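Local coordinates for Lmo0812 protein (Listeria monocytogenes serovar 1/2a, PDB 4YF1), which probably acts as a pyrophosphohydrolase of the HD-domain family, perhaps removing the 3'-diphosphate from guanosine-3',5'-bis(diphosphate), at residues 53-58 / 114-119; 67-72 / 83-88; 89-92 / 97-100. All coordinates share one frame; numbering follows the deposited sequence. Where two conformers were deposited one is given.

How the contacts relate
All three contacts lie in the all-helical HD domain. Contact 1 joins helices 50-64 and 111-132, with its centre about 7 Å from the centre of the chain, and the loop it closes contains the other two: contact 2, between helices 69-76 and 78-87, and then contact 3, between the loop after helix 78-87 and helix 95-108. Contacts 1 and 2 have centres about 12 Å apart and touch directly, Ala55 packing on Leu83 and Val84 and Ile117 on His87. Contact 3 is centred about 15 Å from contact 2, which it adjoins in sequence, and about 17 Å from contact 1, which it does not touch. The three contacts thus run from the buried apolar core, through a partly buried helix pair, to a charged loop at the surface.

Contact 1: 53-58 / 114-119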
# COMPACT_ATOMS: atom_id res chain seq x y z
N VAL A 53 7.00 3.95 1.84
CA VAL A 53 5.69 3.79 2.43
C VAL A 53 5.00 2.52 1.90
O VAL A 53 4.42 1.73 2.67
CB VAL A 53 4.82 5.02 2.18
CG1 VAL A 53 3.37 4.75 2.55
CG2 VAL A 53 5.37 6.21 2.94
N VAL A 54 5.07 2.32 0.59
CA VAL A 54 4.46 1.16 -0.04
C VAL A 54 5.15 -0.13 0.36
O VAL A 54 4.48 -1.15 0.53
CB VAL A 54 4.40 1.31 -1.56
CG1 VAL A 54 3.94 0.02 -2.23
CG2 VAL A 54 3.45 2.45 -1.91
N ALA A 55 6.48 -0.10 0.50
CA ALA A 55 7.19 -1.30 0.95
C ALA A 55 6.68 -1.66 2.34
O ALA A 55 6.52 -2.84 2.64
CB ALA A 55 8.69 -1.08 0.97
N GLY A 56 6.41 -0.66 3.18
CA GLY A 56 5.89 -0.95 4.54
C GLY A 56 4.51 -1.58 4.47
O GLY A 56 4.18 -2.52 5.21
N LEU A 57 3.71 -1.04 3.57
CA LEU A 57 2.36 -1.53 3.33
C LEU A 57 2.34 -3.02 2.86
O LEU A 57 1.48 -3.81 3.28
CB LEU A 57 1.72 -0.66 2.25
CG LEU A 57 0.24 -0.76 2.03
CD1 LEU A 57 -0.51 -0.01 3.12
CD2 LEU A 57 -0.12 -0.18 0.66
N LEU A 58 3.30 -3.39 2.00
CA LEU A 58 3.33 -4.74 1.41
C LEU A 58 3.99 -5.84 2.26
O LEU A 58 3.88 -7.02 1.92
CB LEU A 58 3.98 -4.68 0.05
CG LEU A 58 3.23 -3.82 -0.98
CD1 LEU A 58 4.06 -3.67 -2.24
CD2 LEU A 58 1.87 -4.41 -1.31
N LYS A 114 16.15 0.53 7.86
CA LYS A 114 15.96 0.59 9.33
C LYS A 114 14.55 1.05 9.67
O LYS A 114 13.87 0.48 10.50
CB LYS A 114 16.95 1.57 9.96
CG LYS A 114 18.39 1.11 9.89
CD LYS A 114 19.33 2.22 10.27
CE LYS A 114 20.77 1.74 10.49
NZ LYS A 114 20.98 1.42 11.93
N ALA A 115 14.06 2.04 8.93
CA ALA A 115 12.74 2.59 9.22
C ALA A 115 11.62 1.57 9.00
O ALA A 115 10.64 1.56 9.74
CB ALA A 115 12.49 3.85 8.39
N LEU A 116 11.77 0.72 7.98
CA LEU A 116 10.76 -0.29 7.69
C LEU A 116 10.62 -1.27 8.84
O LEU A 116 9.48 -1.67 9.22
CB LEU A 116 11.16 -1.05 6.45
CG LEU A 116 10.92 -0.20 5.20
CD1 LEU A 116 11.79 -0.77 4.08
CD2 LEU A 116 9.45 -0.21 4.83
N ILE A 117 11.75 -1.65 9.39
CA ILE A 117 11.76 -2.60 10.53
C ILE A 117 11.20 -1.93 11.77
O ILE A 117 10.36 -2.53 12.46
CB ILE A 117 13.18 -3.13 10.82
CG1 ILE A 117 13.66 -4.00 9.66
CG2 ILE A 117 13.18 -3.94 12.14
CD1 ILE A 117 15.13 -4.40 9.69
N VAL A 118 11.68 -0.74 12.12
CA VAL A 118 11.21 -0.10 13.36
C VAL A 118 9.70 0.25 13.30
O VAL A 118 8.98 0.00 14.27
CB VAL A 118 12.06 1.10 13.76
CG1 VAL A 118 11.56 1.74 15.02
CG2 VAL A 118 13.53 0.73 13.90
N ALA A 119 9.22 0.75 12.16
CA ALA A 119 7.80 1.06 12.01
C ALA A 119 6.93 -0.17 12.21
O ALA A 119 5.88 -0.12 12.86
CB ALA A 119 7.53 1.70 10.67
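In the helical core of the HD domain, helices 50-64 and 111-132 meet where Leu116 lies against the backbone of Ala55 and Gly56. The two helices come close here: the CA atoms of Gly56 and Leu116 are 5.8 Å apart, an approach that the absence of a side chain on Gly56 probably eases. Leu116 carries its side of the contact through a single methyl branch. Its CG stands anti to its own carbonyl carbon (chi1 -75°), which sends the isobutyl group across toward helix 50-64 and sets CD2 over the peptide that links Ala55 to Gly56. The methyl of Ala55 flanks the same branch, with CB 4.0 Å from Leu116 CD2. No hydrogen bond joins the two segments, and the contact is wholly buried and apolar in character.

Helix 78-87 adds to the same core: Ala55 also packs on its Leu83 and Val84. Val54 and Leu57, on another side of helix 50-64, meet Leu57 of the second subunit, so one helix serves both the core and the dimer interface. His59 and Asp60 farther along it, with His35 and Asp120, fit the HD-type pattern, although no metal is bound to them here. At the centre of the contact, Leu116 CD2 lies 3.5 Å from Gly56 N and 3.6 Å from Gly56 CA.

Contact 2: 67-72 / 83-88. With NA (sodium ion), chain E.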
# COMPACT_ATOMS: atom_id res chain seq x y z
N MSE A 67 1.31 -14.14 -2.09
CA MSE A 67 2.00 -13.15 -2.92
C MSE A 67 3.49 -13.33 -2.68
O MSE A 67 3.92 -13.57 -1.54
CB MSE A 67 1.54 -11.73 -2.59
CG MSE A 67 2.15 -10.69 -3.52
SE MSE A 67 1.39 -8.90 -3.15
CE MSE A 67 1.39 -8.29 -5.02
N THR A 68 4.27 -13.20 -3.75
CA THR A 68 5.72 -13.42 -3.70
C THR A 68 6.54 -12.20 -4.11
O THR A 68 6.00 -11.20 -4.58
CB THR A 68 6.10 -14.53 -4.70
OG1 THR A 68 5.87 -14.06 -6.04
CG2 THR A 68 5.28 -15.79 -4.45
N ASP A 69 7.86 -12.33 -3.96
CA ASP A 69 8.81 -11.32 -4.40
C ASP A 69 8.63 -11.01 -5.90
O ASP A 69 8.67 -9.85 -6.31
CB ASP A 69 10.24 -11.82 -4.17
CG ASP A 69 11.28 -10.85 -4.71
OD1 ASP A 69 11.60 -9.86 -4.04
OD2 ASP A 69 11.79 -11.09 -5.81
N ALA A 70 8.46 -12.07 -6.70
CA ALA A 70 8.27 -11.92 -8.15
C ALA A 70 7.00 -11.13 -8.50
O ALA A 70 7.02 -10.33 -9.43
CB ALA A 70 8.24 -13.28 -8.82
N ASP A 71 5.92 -11.36 -7.75
CA ASP A 71 4.66 -10.61 -7.94
C ASP A 71 4.89 -9.12 -7.65
O ASP A 71 4.44 -8.26 -8.41
CB ASP A 71 3.55 -11.13 -7.02
CG ASP A 71 3.16 -12.57 -7.32
OD1 ASP A 71 3.13 -12.96 -8.51
OD2 ASP A 71 2.83 -13.30 -6.35
N ILE A 72 5.59 -8.80 -6.55
CA ILE A 72 5.86 -7.39 -6.24
C ILE A 72 6.70 -6.72 -7.33
O ILE A 72 6.40 -5.59 -7.70
CB ILE A 72 6.53 -7.22 -4.86
CG1 ILE A 72 5.57 -7.72 -3.79
CG2 ILE A 72 6.88 -5.75 -4.59
CD1 ILE A 72 6.08 -7.59 -2.38
N LEU A 83 13.08 -3.13 -1.32
CA LEU A 83 12.84 -2.59 0.02
C LEU A 83 12.05 -3.66 0.84
O LEU A 83 12.39 -3.94 1.99
CB LEU A 83 12.10 -1.25 -0.05
CG LEU A 83 12.97 -0.05 -0.49
CD1 LEU A 83 12.11 1.16 -0.81
CD2 LEU A 83 13.99 0.29 0.59
N VAL A 84 11.07 -4.26 0.21
CA VAL A 84 10.27 -5.31 0.85
C VAL A 84 11.13 -6.51 1.25
O VAL A 84 11.03 -7.00 2.39
CB VAL A 84 9.11 -5.76 -0.07
CG1 VAL A 84 8.45 -7.02 0.49
CG2 VAL A 84 8.08 -4.67 -0.18
N ALA A 85 11.96 -6.97 0.32
CA ALA A 85 12.82 -8.11 0.58
C ALA A 85 13.80 -7.85 1.70
O ALA A 85 14.19 -8.80 2.40
CB ALA A 85 13.59 -8.52 -0.67
N SER A 86 14.21 -6.59 1.90
CA SER A 86 15.17 -6.28 2.96
C SER A 86 14.70 -6.68 4.37
O SER A 86 15.53 -7.02 5.21
CB SER A 86 15.58 -4.81 2.96
OG SER A 86 14.57 -3.95 3.46
N HIS A 87 13.39 -6.69 4.63
CA HIS A 87 12.85 -7.04 5.97
C HIS A 87 11.99 -8.30 6.04
O HIS A 87 11.43 -8.61 7.10
CB HIS A 87 12.06 -5.84 6.52
CG HIS A 87 11.34 -6.13 7.80
ND1 HIS A 87 11.81 -7.02 8.74
CD2 HIS A 87 10.25 -5.54 8.36
CE1 HIS A 87 11.01 -7.03 9.79
NE2 HIS A 87 10.06 -6.13 9.58
N THR A 88 11.92 -9.05 4.95
CA THR A 88 11.08 -10.25 4.89
C THR A 88 11.86 -11.39 5.54
O THR A 88 13.03 -11.56 5.26
CB THR A 88 10.76 -10.66 3.42
OG1 THR A 88 10.03 -9.61 2.78
CG2 THR A 88 9.93 -11.94 3.36
NA NA E . 4.17 -15.00 0.39
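A short helix pair of the HD domain, helices 69-76 and 78-87, is joined here by Ile72 and Val84, while Asp69 and Ala85 only come near each other at the margin. Ile72 and Val84 reach toward each other tip to tip: CD1 of Ile72 is 3.8 Å from CG1 of Val84 and somewhat farther from CG2, so the end of the isoleucine faces both valine methyls. The isoleucine arm gets there because CG1 is anti to the carbonyl carbon (chi1 -63°) and the chain is extended beyond it. Both side chains also rest on Val62 of helix 50-64, which makes the pair part of a larger apolar cluster. Asp69 OD1 approaches the methyl CB of Ala85 to 4.1 Å, but the carboxylate is engaged mainly on its own helix, where OD2 forms a salt bridge with Arg73.

The start of helix 69-76 is fixed by a capping box. Asp71 N donates to Thr68 OG1 over 3.2 Å, and Thr68 N returns a bond of 3.0 Å to Asp71 OD2, arriving on the anti side of the carboxylate and 31° out of its plane. Just before the cap, the selenomethionine Met67 gives its carbonyl O to the sodium ion at 2.4 Å, alongside the carbonyls of Val62 and Thr65.

On the other segment, Val84 O takes two donors, Thr88 OG1 at 2.8 Å and His87 N from the opposite face of its plane. Cohesion between the segments is therefore apolar, with no hydrogen bond crossing; the polar groups bond within their own segment or to other parts of the domain, as His87 NE2 does to Asp120 OD2, and the sodium ion ties the turn before the cap to helix 50-64.

Contact 3: 89-92 / 97-100; sequences ENKT and ERKA
One carboxylate, that of Glu89, gathers three basic side chains, Arg98 and Lys99 from helix 95-108 and Lys91 from its own loop. Its OE1 takes two of them: Arg98 NH2 donates at 2.8 Å with an N-H...O angle of 158°, and Lys91 NZ comes from the opposite face of the carboxylate at 3.1 Å. The oxygen lies in the guanidinium plane, at its edge, although the two flat groups are turned 65° from each other. A bend at chi3 (-84°) swings the guanidinium back toward OE1, and Arg98 CD packs 3.4 Å from Asn90 O. The second oxygen, OE2, forms a salt bridge with Lys99 NZ, modelled at a doubtfully short separation; Lys99 also makes a cation-pi contact with Trp95.

Beyond the network, Asn90 OD1 accepts from Thr92 N at 3.0 Å in an Asx turn that shapes the loop. Arg98 NE is held by Leu93 O, and Glu89 N by Glu63. Lys91 NZ and Arg98 NH2 stand 4.2 Å apart, and the shared glutamate probably offsets their like charges, favouring its own ionised form while tying the loop to the helix.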
# COMPACT_ATOMS: atom_id res chain seq x y z
N GLU A 89 11.20 -12.16 6.40
CA GLU A 89 11.84 -13.29 7.07
C GLU A 89 11.84 -14.51 6.16
O GLU A 89 10.93 -14.69 5.36
CB GLU A 89 11.09 -13.65 8.37
CG GLU A 89 11.15 -12.59 9.47
CD GLU A 89 10.41 -13.01 10.75
OE1 GLU A 89 9.61 -13.97 10.73
OE2 GLU A 89 10.62 -12.34 11.79
N ASN A 90 12.87 -15.32 6.27
CA ASN A 90 12.89 -16.60 5.59
C ASN A 90 12.17 -17.55 6.57
O ASN A 90 12.75 -17.98 7.56
CB ASN A 90 14.31 -17.06 5.33
CG ASN A 90 14.37 -18.39 4.59
OD1 ASN A 90 13.58 -19.31 4.85
ND2 ASN A 90 15.32 -18.51 3.65
N LYS A 91 10.91 -17.86 6.25
CA LYS A 91 10.03 -18.68 7.13
C LYS A 91 10.53 -20.10 7.42
O LYS A 91 10.00 -20.76 8.32
CB LYS A 91 8.64 -18.80 6.52
CG LYS A 91 7.94 -17.51 6.09
CD LYS A 91 7.23 -16.73 7.19
CE LYS A 91 8.16 -16.01 8.15
NZ LYS A 91 7.39 -14.92 8.85
N THR A 92 11.50 -20.60 6.66
CA THR A 92 12.04 -21.94 6.90
C THR A 92 13.01 -21.98 8.08
O THR A 92 13.38 -23.05 8.52
CB THR A 92 12.74 -22.53 5.65
OG1 THR A 92 13.92 -21.77 5.31
CG2 THR A 92 11.80 -22.57 4.45
N GLU A 97 16.55 -17.58 14.89
CA GLU A 97 17.43 -17.27 13.77
C GLU A 97 16.84 -16.11 12.95
O GLU A 97 17.56 -15.20 12.56
CB GLU A 97 17.75 -18.52 12.92
CG GLU A 97 18.67 -19.50 13.68
CD GLU A 97 19.07 -20.74 12.89
OE1 GLU A 97 18.85 -20.84 11.65
OE2 GLU A 97 19.63 -21.67 13.53
N ARG A 98 15.53 -16.16 12.69
CA ARG A 98 14.86 -15.08 11.92
C ARG A 98 15.02 -13.75 12.63
O ARG A 98 15.30 -12.71 12.05
CB ARG A 98 13.37 -15.40 11.75
CG ARG A 98 13.10 -16.57 10.82
CD ARG A 98 11.63 -16.86 10.58
NE ARG A 98 11.01 -17.71 11.62
CZ ARG A 98 9.99 -17.40 12.42
NH1 ARG A 98 9.54 -18.31 13.29
NH2 ARG A 98 9.37 -16.23 12.36
N LYS A 99 14.85 -13.80 13.95
CA LYS A 99 14.96 -12.61 14.75
C LYS A 99 16.37 -12.07 14.84
O LYS A 99 16.58 -10.85 14.74
CB LYS A 99 14.34 -12.86 16.15
CG LYS A 99 12.86 -12.55 16.16
CD LYS A 99 12.02 -12.94 14.95
CE LYS A 99 10.74 -12.16 14.98
NZ LYS A 99 9.71 -12.51 13.97
N ALA A 100 17.36 -12.96 14.94
CA ALA A 100 18.74 -12.49 14.97
C ALA A 100 19.08 -11.80 13.62
O ALA A 100 19.85 -10.81 13.58
CB ALA A 100 19.68 -13.65 15.21